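Deoxyhypusine hydroxylase (Homo sapiens, PDB 4D50) uses a diiron centre and molecular oxygen to hydroxylate the deoxyhypusine side chain of the translation factor eIF5A, completing the formation of hypusine. Local coordinates at residues G147-V152 with L187-G192; C127-R132 with R175-R180; Q220-A225 with G252-P257; Q17-P22 with A46-A51. All blocks are in the same frame, centred on the assembly; numbering follows the deposited sequence.

Interaction 1. Residues G147-V152 with L187-G192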
loop_
_atom_site.group_PDB
_atom_site.type_symbol
_atom_site.label_atom_id
_atom_site.label_comp_id
_atom_site.label_asym_id
_atom_site.label_seq_id
_atom_site.Cartn_x
_atom_site.Cartn_y
_atom_site.Cartn_z
ATOM N N GLY A 147 14.690 1.117 -9.310
ATOM C CA GLY A 147 15.440 0.607 -8.199
ATOM C C GLY A 147 15.193 -0.885 -8.036
ATOM O O GLY A 147 14.674 -1.554 -8.924
ATOM N N PRO A 148 15.581 -1.422 -6.898
ATOM C CA PRO A 148 15.412 -2.831 -6.525
ATOM C C PRO A 148 13.992 -3.304 -6.266
ATOM O O PRO A 148 13.768 -4.466 -6.115
ATOM C CB PRO A 148 16.216 -2.962 -5.249
ATOM C CG PRO A 148 16.401 -1.570 -4.733
ATOM C CD PRO A 148 16.331 -0.657 -5.888
ATOM N N TYR A 149 13.021 -2.395 -6.144
ATOM C CA TYR A 149 11.603 -2.772 -5.975
ATOM C C TYR A 149 10.776 -2.274 -7.176
ATOM O O TYR A 149 11.081 -1.273 -7.752
ATOM C CB TYR A 149 11.083 -2.204 -4.659
ATOM C CG TYR A 149 11.810 -2.880 -3.491
ATOM C CD1 TYR A 149 13.029 -2.395 -3.057
ATOM C CD2 TYR A 149 11.343 -4.055 -2.952
ATOM C CE1 TYR A 149 13.747 -3.051 -2.067
ATOM C CE2 TYR A 149 12.021 -4.695 -1.958
ATOM C CZ TYR A 149 13.225 -4.164 -1.517
ATOM O OH TYR A 149 13.946 -4.695 -0.562
ATOM N N LEU A 150 9.801 -3.044 -7.574
ATOM C CA LEU A 150 9.053 -2.742 -8.784
ATOM C C LEU A 150 7.821 -1.920 -8.487
ATOM O O LEU A 150 7.157 -1.428 -9.429
ATOM C CB LEU A 150 8.687 -4.011 -9.544
ATOM C CG LEU A 150 9.880 -4.864 -10.056
ATOM C CD1 LEU A 150 9.441 -6.192 -10.591
ATOM C CD2 LEU A 150 10.724 -4.103 -11.084
ATOM N N SER A 151 7.579 -1.704 -7.219
ATOM C CA SER A 151 6.498 -0.845 -6.758
ATOM C C SER A 151 6.671 0.541 -7.253
ATOM O O SER A 151 7.821 1.025 -7.417
ATOM C CB SER A 151 6.388 -0.837 -5.217
ATOM O OG SER A 151 7.609 -0.534 -4.606
ATOM N N VAL A 152 5.553 1.239 -7.412
ATOM C CA VAL A 152 5.600 2.662 -7.551
ATOM C C VAL A 152 5.385 3.302 -6.196
ATOM O O VAL A 152 4.306 3.158 -5.599
ATOM C CB VAL A 152 4.489 3.165 -8.505
ATOM C CG1 VAL A 152 4.581 4.699 -8.676
ATOM C CG2 VAL A 152 4.493 2.410 -9.838
ATOM N N LEU A 187 16.387 3.642 2.790
ATOM C CA LEU A 187 16.735 2.617 3.849
ATOM C C LEU A 187 16.366 1.257 3.344
ATOM O O LEU A 187 17.134 0.352 3.440
ATOM C CB LEU A 187 16.089 2.959 5.160
ATOM C CG LEU A 187 16.831 4.024 5.968
ATOM C CD1 LEU A 187 15.926 4.638 7.016
ATOM C CD2 LEU A 187 18.089 3.487 6.553
ATOM N N ARG A 188 15.153 1.135 2.828
ATOM C CA ARG A 188 14.634 -0.087 2.274
ATOM C C ARG A 188 15.597 -0.586 1.169
ATOM O O ARG A 188 16.035 -1.739 1.160
ATOM C CB ARG A 188 13.210 0.048 1.810
ATOM C CG ARG A 188 12.773 -1.198 1.046
ATOM C CD ARG A 188 11.661 -0.911 0.024
ATOM N NE ARG A 188 12.134 -0.049 -1.047
ATOM C CZ ARG A 188 11.350 0.586 -1.916
ATOM N NH1 ARG A 188 10.007 0.398 -1.945
ATOM N NH2 ARG A 188 11.943 1.316 -2.838
ATOM N N ASN A 189 15.995 0.330 0.267
ATOM C CA ASN A 189 16.879 -0.052 -0.820
ATOM C C ASN A 189 18.287 -0.416 -0.374
ATOM O O ASN A 189 18.907 -1.324 -1.001
ATOM C CB ASN A 189 16.996 1.126 -1.797
ATOM C CG ASN A 189 15.681 1.371 -2.557
ATOM O OD1 ASN A 189 14.674 0.654 -2.444
ATOM N ND2 ASN A 189 15.705 2.406 -3.371
ATOM N N ALA A 190 18.790 0.226 0.663
ATOM C CA ALA A 190 20.097 -0.117 1.277
ATOM C C ALA A 190 20.154 -1.528 1.783
ATOM O O ALA A 190 21.157 -2.300 1.509
ATOM C CB ALA A 190 20.404 0.883 2.384
ATOM N N GLY A 191 19.039 -1.969 2.314
ATOM C CA GLY A 191 18.902 -3.291 2.907
ATOM C C GLY A 191 19.824 -3.602 4.052
ATOM O O GLY A 191 20.609 -2.786 4.497
ATOM N N GLY A 192 19.725 -4.844 4.475
ATOM C CA GLY A 192 20.463 -5.434 5.591
ATOM C C GLY A 192 19.815 -5.164 6.944
ATOM O O GLY A 192 18.747 -4.479 7.061
HETATM O O HOH W 1 16.640 -3.919 -0.204
#
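One face of the Tyr-149 ring rests on the side chain of Arg-188, which slides past it in the opposite direction. Arg-188 CD makes a CH-pi contact 3.8 Å from the Tyr-149 ring centroid, over the face. Further out, Arg-188 NE comes within 3.2 Å of Tyr-149 CD1. Ring and guanidinium planes are 27° apart. Beside this contact, Asn-189 OD1 sits at the ring edge, 3.5 Å from Tyr-149 CD1, and also meets Pro-148 CG. The same oxygen is gripped side-on by its neighbour, accepting from Arg-188 NE at 3.0 Å and from Arg-188 NH2 at 2.8 Å, which helps to fix the rotation of the guanidinium. A bend at chi3 (66°) swings NE under the ring. At the phenol end, one water joins Tyr-149 OH to the carbonyl oxygen of Arg-188. In the outer shell, Arg-188 NH2 forms a salt bridge with Asp-153, NH1 bonds Gln-220, and Ser-151 OG bonds both. An alanine at Arg-188 would probably leave Asp-153 without this charged mate, Gln-220 OE1 without the NH1 donor, and the tyrosine face without the arginine chain. The arrangement fastens the loop between helices 121-140 and 163-171 to the end of helix 177-190, in the HEAT-like repeat fold.

Interaction 2. Residues C127-R132 with R175-R180; sequences CQLAVR and RPLFER
Phe-178 and Arg-132 carry most of this contact, with Leu-129 beside them, where helix 121-140 meets the start of helix 177-190 in the HEAT-repeat fold. Phe-178 projects from the first turn of its helix, CG anti to the backbone N (chi1 -171°), and offers one ring face to Arg-132. The CB of Arg-132 lies over that face in a CH-pi contact, 3.6 Å from the Phe-178 ring centroid. Bends at chi2 and chi3 then fold the arginine back, and its guanidinium takes Phe-178 CD2 over the centre of one face, the two planes 43° apart. On the ring's edge, in plane, stands Leu-129 CD2, which also reaches Phe-178 CA at 3.5 Å. The other branch, Leu-129 CD1, packs on Leu-177 CD2 at 3.9 Å, and Leu-209 of helix 208-221 touches Leu-129 as well. The arginine grips Glu-179 end-on, one nitrogen to each oxygen. An alanine at Arg-132 would probably leave the carboxylate of Glu-179 without this charged partner and Phe-178 CD2 without the guanidinium over it. Glu-179 OE1 takes Arg-132 NH1 on its syn lone pair, at 3.1 Å, while Arg-132 NH2 gives the straighter bond to Glu-179 OE2, at 3.2 Å and 164°.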
loop_
_atom_site.group_PDB
_atom_site.type_symbol
_atom_site.label_atom_id
_atom_site.label_comp_id
_atom_site.label_asym_id
_atom_site.label_seq_id
_atom_site.Cartn_x
_atom_site.Cartn_y
_atom_site.Cartn_z
ATOM N N CYS A 127 -2.127 13.440 0.512
ATOM C CA CYS A 127 -2.273 14.284 -0.668
ATOM C C CYS A 127 -1.105 15.291 -0.675
ATOM O O CYS A 127 -0.598 15.692 -1.760
ATOM C CB CYS A 127 -3.679 15.001 -0.746
ATOM S SG CYS A 127 -4.996 13.826 -0.973
ATOM N N GLN A 128 -0.593 15.654 0.502
ATOM C CA GLN A 128 0.610 16.491 0.540
ATOM C C GLN A 128 1.769 15.792 -0.096
ATOM O O GLN A 128 2.534 16.389 -0.864
ATOM C CB GLN A 128 0.908 16.910 1.963
ATOM C CG GLN A 128 -0.150 17.884 2.514
ATOM C CD GLN A 128 -0.089 17.958 4.014
ATOM O OE1 GLN A 128 0.976 17.754 4.603
ATOM N NE2 GLN A 128 -1.200 18.153 4.636
ATOM N N LEU A 129 1.914 14.526 0.211
ATOM C CA LEU A 129 2.984 13.703 -0.348
ATOM C C LEU A 129 2.845 13.560 -1.830
ATOM O O LEU A 129 3.851 13.649 -2.555
ATOM C CB LEU A 129 3.015 12.313 0.334
ATOM C CG LEU A 129 3.511 12.316 1.747
ATOM C CD1 LEU A 129 3.260 10.955 2.408
ATOM C CD2 LEU A 129 4.977 12.638 1.860
ATOM N N ALA A 130 1.606 13.422 -2.309
ATOM C CA ALA A 130 1.393 13.118 -3.711
ATOM C C ALA A 130 1.686 14.409 -4.532
ATOM O O ALA A 130 2.184 14.298 -5.614
ATOM C CB ALA A 130 0.059 12.506 -3.926
ATOM N N VAL A 131 1.330 15.583 -4.002
ATOM C CA VAL A 131 1.658 16.865 -4.643
ATOM C C VAL A 131 3.180 17.028 -4.732
ATOM O O VAL A 131 3.687 17.337 -5.763
ATOM C CB VAL A 131 1.033 18.046 -3.898
ATOM C CG1 VAL A 131 1.629 19.345 -4.425
ATOM C CG2 VAL A 131 -0.491 18.017 -4.054
ATOM N N ARG A 132 3.893 16.656 -3.674
ATOM C CA ARG A 132 5.353 16.732 -3.771
ATOM C C ARG A 132 5.925 15.726 -4.807
ATOM O O ARG A 132 6.920 16.002 -5.483
ATOM C CB ARG A 132 5.953 16.433 -2.371
ATOM C CG ARG A 132 5.808 17.510 -1.291
ATOM C CD ARG A 132 6.541 18.801 -1.575
ATOM N NE ARG A 132 7.955 18.623 -1.887
ATOM C CZ ARG A 132 8.951 18.552 -0.991
ATOM N NH1 ARG A 132 8.734 18.611 0.307
ATOM N NH2 ARG A 132 10.227 18.453 -1.439
ATOM N N ARG A 175 11.538 17.533 10.138
ATOM C CA ARG A 175 11.649 17.534 8.693
ATOM C C ARG A 175 10.317 17.276 8.029
ATOM O O ARG A 175 9.462 16.620 8.616
ATOM C CB ARG A 175 12.628 16.492 8.194
ATOM C CG ARG A 175 13.984 16.689 8.787
ATOM C CD ARG A 175 14.961 15.763 8.121
ATOM N NE ARG A 175 16.180 15.656 8.908
ATOM C CZ ARG A 175 17.380 15.469 8.391
ATOM N NH1 ARG A 175 17.541 15.407 7.064
ATOM N NH2 ARG A 175 18.410 15.355 9.210
ATOM N N PRO A 176 10.114 17.819 6.825
ATOM C CA PRO A 176 8.898 17.522 6.084
ATOM C C PRO A 176 8.726 16.033 5.841
ATOM O O PRO A 176 9.716 15.298 5.590
ATOM C CB PRO A 176 9.108 18.242 4.749
ATOM C CG PRO A 176 10.265 19.188 4.925
ATOM C CD PRO A 176 10.967 18.816 6.155
ATOM N N LEU A 177 7.471 15.608 5.849
ATOM C CA LEU A 177 7.104 14.243 5.672
ATOM C C LEU A 177 7.699 13.641 4.404
ATOM O O LEU A 177 8.184 12.517 4.398
ATOM C CB LEU A 177 5.620 14.106 5.650
ATOM C CG LEU A 177 5.189 12.696 5.908
ATOM C CD1 LEU A 177 5.687 12.122 7.222
ATOM C CD2 LEU A 177 3.700 12.691 5.872
ATOM N N PHE A 178 7.726 14.437 3.326
ATOM C CA PHE A 178 8.233 13.918 2.080
ATOM C C PHE A 178 9.677 13.552 2.196
ATOM O O PHE A 178 10.089 12.507 1.668
ATOM C CB PHE A 178 8.053 14.950 0.960
ATOM C CG PHE A 178 8.361 14.439 -0.406
ATOM C CD1 PHE A 178 7.507 13.571 -1.035
ATOM C CD2 PHE A 178 9.473 14.914 -1.098
ATOM C CE1 PHE A 178 7.761 13.150 -2.318
ATOM C CE2 PHE A 178 9.686 14.552 -2.389
ATOM C CZ PHE A 178 8.822 13.675 -3.014
ATOM N N GLU A 179 10.446 14.382 2.888
ATOM C CA GLU A 179 11.886 14.127 2.994
ATOM C C GLU A 179 12.113 12.849 3.851
ATOM O O GLU A 179 13.037 12.049 3.580
ATOM C CB GLU A 179 12.560 15.342 3.598
ATOM C CG GLU A 179 13.003 16.432 2.643
ATOM C CD GLU A 179 11.896 17.183 1.893
ATOM O OE1 GLU A 179 10.689 17.039 2.212
ATOM O OE2 GLU A 179 12.265 17.945 0.957
ATOM N N ARG A 180 11.256 12.670 4.853
ATOM C CA ARG A 180 11.323 11.532 5.729
ATOM C C ARG A 180 11.010 10.282 4.923
ATOM O O ARG A 180 11.617 9.243 5.178
ATOM C CB ARG A 180 10.377 11.663 6.935
ATOM C CG ARG A 180 10.672 12.905 7.695
ATOM C CD ARG A 180 9.802 13.021 8.928
ATOM N NE ARG A 180 10.018 11.962 9.908
ATOM C CZ ARG A 180 9.215 11.761 10.969
ATOM N NH1 ARG A 180 8.172 12.588 11.223
ATOM N NH2 ARG A 180 9.444 10.802 11.845
#

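Interaction 3. Residues Q220-A225 with G252-P257; sequences QLQHEA and GAIARP
Ala-253 and Ile-254 meet Gln-222 where two consecutive HEAT-like repeats, the fourth and fifth of the protein, lie side by side and their helices 208-221 and 241-254 come to an end. Ala-253 turns its CB toward the neighbouring segment, 4.4 Å from Gln-222 CG. Its carbonyl oxygen makes the nearer approach, lying 3.6 Å from Gln-222 CD, so that the glutamine amide rests against the last turn of the helix in van der Waals contact. The buried Ile-254 sets its CG1 branch beside the glutamine backbone, 3.8 Å from Gln-222 CA, and the two side chains run past each other in opposite directions. Ile-254 CD1 comes within 4.3 Å of His-223 O, and Val-227 and Leu-230 of helix 227-235 add apolar contacts to Ile-254. At Ala-255 the chain leaves its helix with positive phi, as it does at Gln-222 on the other side, so the two helices end in the same backbone conformation. Beyond this turn, Arg-256, at the N-cap position of helix 257-265, sends its side chain back toward the other segment, bent at chi2 and chi3. There it crosses the extended side chain of Glu-224 at about a right angle in an exposed salt bridge. Next to this glutamate, His-223 ND1 accepts a bond from Ala-225 N in the ring plane. Carboxylate and guanidinium are turned 77° apart: Arg-256 NE approaches from above the carboxylate plane and lies 2.7 Å from Glu-224 OE1, while NH2 adds a weak bond to the same oxygen at 3.1 Å.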
loop_
_atom_site.group_PDB
_atom_site.type_symbol
_atom_site.label_atom_id
_atom_site.label_comp_id
_atom_site.label_asym_id
_atom_site.label_seq_id
_atom_site.Cartn_x
_atom_site.Cartn_y
_atom_site.Cartn_z
ATOM N N GLN A 220 8.250 -5.167 2.441
ATOM C CA GLN A 220 8.914 -5.283 1.132
ATOM C C GLN A 220 10.314 -5.762 1.309
ATOM O O GLN A 220 10.737 -6.701 0.561
ATOM C CB GLN A 220 8.959 -3.915 0.443
ATOM C CG GLN A 220 7.660 -3.405 -0.071
ATOM C CD GLN A 220 7.913 -2.168 -0.951
ATOM O OE1 GLN A 220 8.447 -1.149 -0.505
ATOM N NE2 GLN A 220 7.584 -2.311 -2.198
ATOM N N LEU A 221 11.030 -5.173 2.276
ATOM C CA LEU A 221 12.422 -5.520 2.597
ATOM C C LEU A 221 12.470 -6.983 3.084
ATOM O O LEU A 221 13.369 -7.747 2.703
ATOM C CB LEU A 221 12.960 -4.660 3.703
ATOM C CG LEU A 221 14.403 -4.869 4.139
ATOM C CD1 LEU A 221 15.402 -4.824 2.955
ATOM C CD2 LEU A 221 14.743 -3.817 5.132
ATOM N N GLN A 222 11.459 -7.389 3.835
ATOM C CA GLN A 222 11.353 -8.827 4.159
ATOM C C GLN A 222 12.540 -9.325 4.974
ATOM O O GLN A 222 12.856 -10.543 4.945
ATOM C CB GLN A 222 11.169 -9.692 2.865
ATOM C CG GLN A 222 9.755 -10.172 2.655
ATOM C CD GLN A 222 9.627 -11.247 1.579
ATOM O OE1 GLN A 222 8.946 -11.070 0.592
ATOM N NE2 GLN A 222 10.288 -12.385 1.780
ATOM N N HIS A 223 13.208 -8.450 5.723
ATOM C CA HIS A 223 14.317 -8.843 6.536
ATOM C C HIS A 223 13.801 -9.248 7.921
ATOM O O HIS A 223 13.053 -8.504 8.582
ATOM C CB HIS A 223 15.336 -7.770 6.737
ATOM C CG HIS A 223 16.645 -8.284 7.240
ATOM N ND1 HIS A 223 16.846 -8.718 8.537
ATOM C CD2 HIS A 223 17.817 -8.482 6.597
ATOM C CE1 HIS A 223 18.087 -9.139 8.683
ATOM N NE2 HIS A 223 18.705 -9.001 7.526
ATOM N N GLU A 224 14.216 -10.435 8.343
ATOM C CA GLU A 224 13.683 -11.063 9.538
ATOM C C GLU A 224 14.013 -10.315 10.861
ATOM O O GLU A 224 13.369 -10.553 11.886
ATOM C CB GLU A 224 14.247 -12.513 9.576
ATOM C CG GLU A 224 13.401 -13.563 10.261
ATOM C CD GLU A 224 13.990 -14.972 10.110
ATOM O OE1 GLU A 224 14.548 -15.300 9.022
ATOM O OE2 GLU A 224 13.875 -15.764 11.086
ATOM N N ALA A 225 15.025 -9.439 10.847
ATOM C CA ALA A 225 15.442 -8.673 12.051
ATOM C C ALA A 225 14.302 -7.781 12.532
ATOM O O ALA A 225 14.291 -7.423 13.700
ATOM C CB ALA A 225 16.685 -7.820 11.807
ATOM N N GLY A 252 2.929 -11.400 7.106
ATOM C CA GLY A 252 2.472 -12.259 6.016
ATOM C C GLY A 252 3.437 -12.461 4.874
ATOM O O GLY A 252 3.653 -13.610 4.411
ATOM N N ALA A 253 4.050 -11.372 4.398
ATOM C CA ALA A 253 5.025 -11.459 3.373
ATOM C C ALA A 253 6.275 -12.226 3.813
ATOM O O ALA A 253 6.800 -12.987 3.010
ATOM C CB ALA A 253 5.404 -10.073 2.983
ATOM N N ILE A 254 6.735 -12.004 5.048
ATOM C CA ILE A 254 7.973 -12.616 5.535
ATOM C C ILE A 254 7.687 -14.093 5.697
ATOM O O ILE A 254 8.448 -14.921 5.238
ATOM C CB ILE A 254 8.475 -11.912 6.800
ATOM C CG1 ILE A 254 8.821 -10.462 6.429
ATOM C CG2 ILE A 254 9.688 -12.600 7.425
ATOM C CD1 ILE A 254 8.951 -9.502 7.587
ATOM N N ALA A 255 6.570 -14.413 6.332
ATOM C CA ALA A 255 6.008 -15.794 6.350
ATOM C C ALA A 255 6.919 -16.833 7.069
ATOM O O ALA A 255 6.855 -18.023 6.750
ATOM C CB ALA A 255 5.666 -16.227 4.951
ATOM N N ARG A 256 7.740 -16.372 8.033
ATOM C CA ARG A 256 8.568 -17.274 8.815
ATOM C C ARG A 256 7.625 -17.828 9.886
ATOM O O ARG A 256 6.622 -17.189 10.221
ATOM C CB ARG A 256 9.764 -16.546 9.459
ATOM C CG ARG A 256 10.794 -16.039 8.445
ATOM C CD ARG A 256 11.539 -17.195 7.809
ATOM N NE ARG A 256 12.959 -17.004 7.580
ATOM C CZ ARG A 256 13.626 -17.069 6.419
ATOM N NH1 ARG A 256 13.020 -17.211 5.239
ATOM N NH2 ARG A 256 14.954 -16.974 6.454
ATOM N N PRO A 257 7.922 -19.028 10.430
ATOM C CA PRO A 257 7.075 -19.614 11.485
ATOM C C PRO A 257 6.694 -18.631 12.631
ATOM O O PRO A 257 5.552 -18.618 13.137
ATOM C CB PRO A 257 7.958 -20.768 11.985
ATOM C CG PRO A 257 8.584 -21.258 10.708
ATOM C CD PRO A 257 8.953 -19.986 9.974
#

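Interaction 4. Residues Q17-P22 with A46-A51; sequences QTLVDP and AWISQA
Val-20 is the bump at the centre of this contact, pressing into a hollow of the facing helix bounded by Trp-47, Gln-50 and Ala-51. Its CG1 points at the floor, 3.6 Å from the carbonyl oxygen of Trp-47, and meets the indole rim at Trp-47 CE3, 4.0 Å away. CG2 rests on the amide end of Gln-50, 3.7 Å from NE2; the glutamine chain runs out extended and crosses the valine at about a right angle, walling one flank. One turn back, Gln-17 lies across the six-membered ring of Trp-47, with Gln-17 CG 3.8 Å from Trp-47 CH2. The backbone N of Gln-17 stands above the same ring, offset toward the rim. The indole keeps its own polar partner elsewhere, NE1 bonding Asp-13. Leu-19 supplies the second bump: CG, anti to the backbone N (chi1 -176°), lies 4.1 Å from Ala-51 CB, a methyl small enough to allow that approach. Leu-19 CD2 reaches Ile-48 CA at 3.9 Å. Leu-33 touches both Leu-19 and Ile-48, extending the apolar contact to helix 26-39. No hydrogen bond crosses between the segments; they meet by packing of side chains, in the side-by-side helix arrangement of an alpha-helical HEAT-repeat fold.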
loop_
_atom_site.group_PDB
_atom_site.type_symbol
_atom_site.label_atom_id
_atom_site.label_comp_id
_atom_site.label_asym_id
_atom_site.label_seq_id
_atom_site.Cartn_x
_atom_site.Cartn_y
_atom_site.Cartn_z
ATOM N N GLN A 17 -15.541 -11.379 -12.321
ATOM C CA GLN A 17 -16.725 -11.887 -11.601
ATOM C C GLN A 17 -16.336 -12.401 -10.239
ATOM O O GLN A 17 -17.121 -12.256 -9.306
ATOM C CB GLN A 17 -17.496 -12.929 -12.436
ATOM C CG GLN A 17 -18.482 -12.228 -13.359
ATOM C CD GLN A 17 -18.767 -12.953 -14.665
ATOM O OE1 GLN A 17 -18.155 -13.964 -14.999
ATOM N NE2 GLN A 17 -19.732 -12.422 -15.410
ATOM N N THR A 18 -15.163 -13.009 -10.121
ATOM C CA THR A 18 -14.685 -13.586 -8.831
ATOM C C THR A 18 -14.437 -12.441 -7.827
ATOM O O THR A 18 -14.984 -12.454 -6.786
ATOM C CB THR A 18 -13.442 -14.368 -9.006
ATOM O OG1 THR A 18 -13.702 -15.475 -9.871
ATOM C CG2 THR A 18 -12.905 -14.879 -7.709
ATOM N N LEU A 19 -13.688 -11.429 -8.244
ATOM C CA LEU A 19 -13.529 -10.227 -7.480
ATOM C C LEU A 19 -14.781 -9.555 -6.900
ATOM O O LEU A 19 -14.776 -9.150 -5.762
ATOM C CB LEU A 19 -12.733 -9.186 -8.296
ATOM C CG LEU A 19 -12.432 -7.902 -7.520
ATOM C CD1 LEU A 19 -11.648 -8.111 -6.242
ATOM C CD2 LEU A 19 -11.691 -6.961 -8.513
ATOM N N VAL A 20 -15.842 -9.391 -7.709
ATOM C CA VAL A 20 -16.994 -8.582 -7.294
ATOM C C VAL A 20 -18.032 -9.417 -6.512
ATOM O O VAL A 20 -18.965 -8.845 -5.941
ATOM C CB VAL A 20 -17.697 -7.841 -8.427
ATOM C CG1 VAL A 20 -16.716 -6.906 -9.174
ATOM C CG2 VAL A 20 -18.400 -8.804 -9.395
ATOM N N ASP A 21 -17.830 -10.709 -6.461
ATOM C CA ASP A 21 -18.764 -11.646 -5.784
ATOM C C ASP A 21 -18.505 -11.662 -4.291
ATOM O O ASP A 21 -17.497 -12.236 -3.856
ATOM C CB ASP A 21 -18.522 -13.030 -6.318
ATOM C CG ASP A 21 -19.568 -14.051 -5.852
ATOM O OD1 ASP A 21 -20.363 -13.715 -4.981
ATOM O OD2 ASP A 21 -19.524 -15.170 -6.376
ATOM N N PRO A 22 -19.442 -11.116 -3.495
ATOM C CA PRO A 22 -19.168 -11.055 -2.041
ATOM C C PRO A 22 -19.235 -12.382 -1.330
ATOM O O PRO A 22 -18.920 -12.425 -0.149
ATOM C CB PRO A 22 -20.216 -10.079 -1.522
ATOM C CG PRO A 22 -21.325 -10.153 -2.483
ATOM C CD PRO A 22 -20.785 -10.600 -3.813
ATOM N N ALA A 46 -12.479 -1.572 -14.965
ATOM C CA ALA A 46 -13.902 -1.550 -14.663
ATOM C C ALA A 46 -14.349 -2.527 -13.598
ATOM O O ALA A 46 -15.150 -2.167 -12.754
ATOM C CB ALA A 46 -14.719 -1.766 -15.938
ATOM N N TRP A 47 -13.839 -3.729 -13.633
ATOM C CA TRP A 47 -14.169 -4.738 -12.668
ATOM C C TRP A 47 -13.603 -4.341 -11.269
ATOM O O TRP A 47 -14.240 -4.545 -10.271
ATOM C CB TRP A 47 -13.601 -6.086 -13.078
ATOM C CG TRP A 47 -14.308 -6.809 -14.194
ATOM C CD1 TRP A 47 -13.803 -7.095 -15.438
ATOM C CD2 TRP A 47 -15.609 -7.409 -14.142
ATOM N NE1 TRP A 47 -14.712 -7.824 -16.169
ATOM C CE2 TRP A 47 -15.849 -8.000 -15.420
ATOM C CE3 TRP A 47 -16.607 -7.463 -13.172
ATOM C CZ2 TRP A 47 -17.033 -8.667 -15.721
ATOM C CZ3 TRP A 47 -17.802 -8.137 -13.470
ATOM C CH2 TRP A 47 -18.011 -8.709 -14.745
ATOM N N ILE A 48 -12.420 -3.763 -11.244
ATOM C CA ILE A 48 -11.770 -3.355 -9.954
ATOM C C ILE A 48 -12.622 -2.224 -9.364
ATOM O O ILE A 48 -12.847 -2.133 -8.165
ATOM C CB ILE A 48 -10.319 -2.891 -10.163
ATOM C CG1 ILE A 48 -9.397 -4.077 -10.564
ATOM C CG2 ILE A 48 -9.717 -2.224 -8.933
ATOM C CD1 ILE A 48 -8.014 -3.670 -10.924
ATOM N N SER A 49 -13.101 -1.350 -10.269
ATOM C CA SER A 49 -13.836 -0.164 -9.915
ATOM C C SER A 49 -15.190 -0.531 -9.380
ATOM O O SER A 49 -15.654 0.084 -8.415
ATOM C CB SER A 49 -14.004 0.729 -11.171
ATOM O OG SER A 49 -12.738 1.338 -11.530
ATOM N N GLN A 50 -15.769 -1.574 -9.965
ATOM C CA GLN A 50 -17.044 -2.109 -9.504
ATOM C C GLN A 50 -16.977 -2.609 -8.060
ATOM O O GLN A 50 -17.927 -2.459 -7.314
ATOM C CB GLN A 50 -17.577 -3.173 -10.478
ATOM C CG GLN A 50 -19.005 -3.683 -10.224
ATOM C CD GLN A 50 -19.428 -4.764 -11.235
ATOM O OE1 GLN A 50 -19.079 -4.694 -12.386
ATOM N NE2 GLN A 50 -20.074 -5.827 -10.756
ATOM N N ALA A 51 -15.855 -3.170 -7.663
ATOM C CA ALA A 51 -15.696 -3.661 -6.262
ATOM C C ALA A 51 -15.655 -2.617 -5.167
ATOM O O ALA A 51 -15.707 -2.991 -3.965
ATOM C CB ALA A 51 -14.488 -4.580 -6.179
#

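Overall arrangement
Interaction 4 comes first along the chain and stands apart, its centre about 30 to 32 Å from those of the other three and on the opposite side of the chain's centre from interactions 1 and 2. Those two share helix 177-190, interaction 2 using its start and interaction 1 its end, with centres about 19 Å apart; their segments alternate in sequence. Interaction 3 follows, its centre about 15 Å from that of interaction 1, and touches it through Gln-220, which reaches both Arg-188 and Ser-151. Interactions 2, 3 and 4 each join helices separated by one intervening helix, and interaction 1 joins a loop to a helix, in an all-helical array whose iron ligands come from both N-terminal and C-terminal repeats.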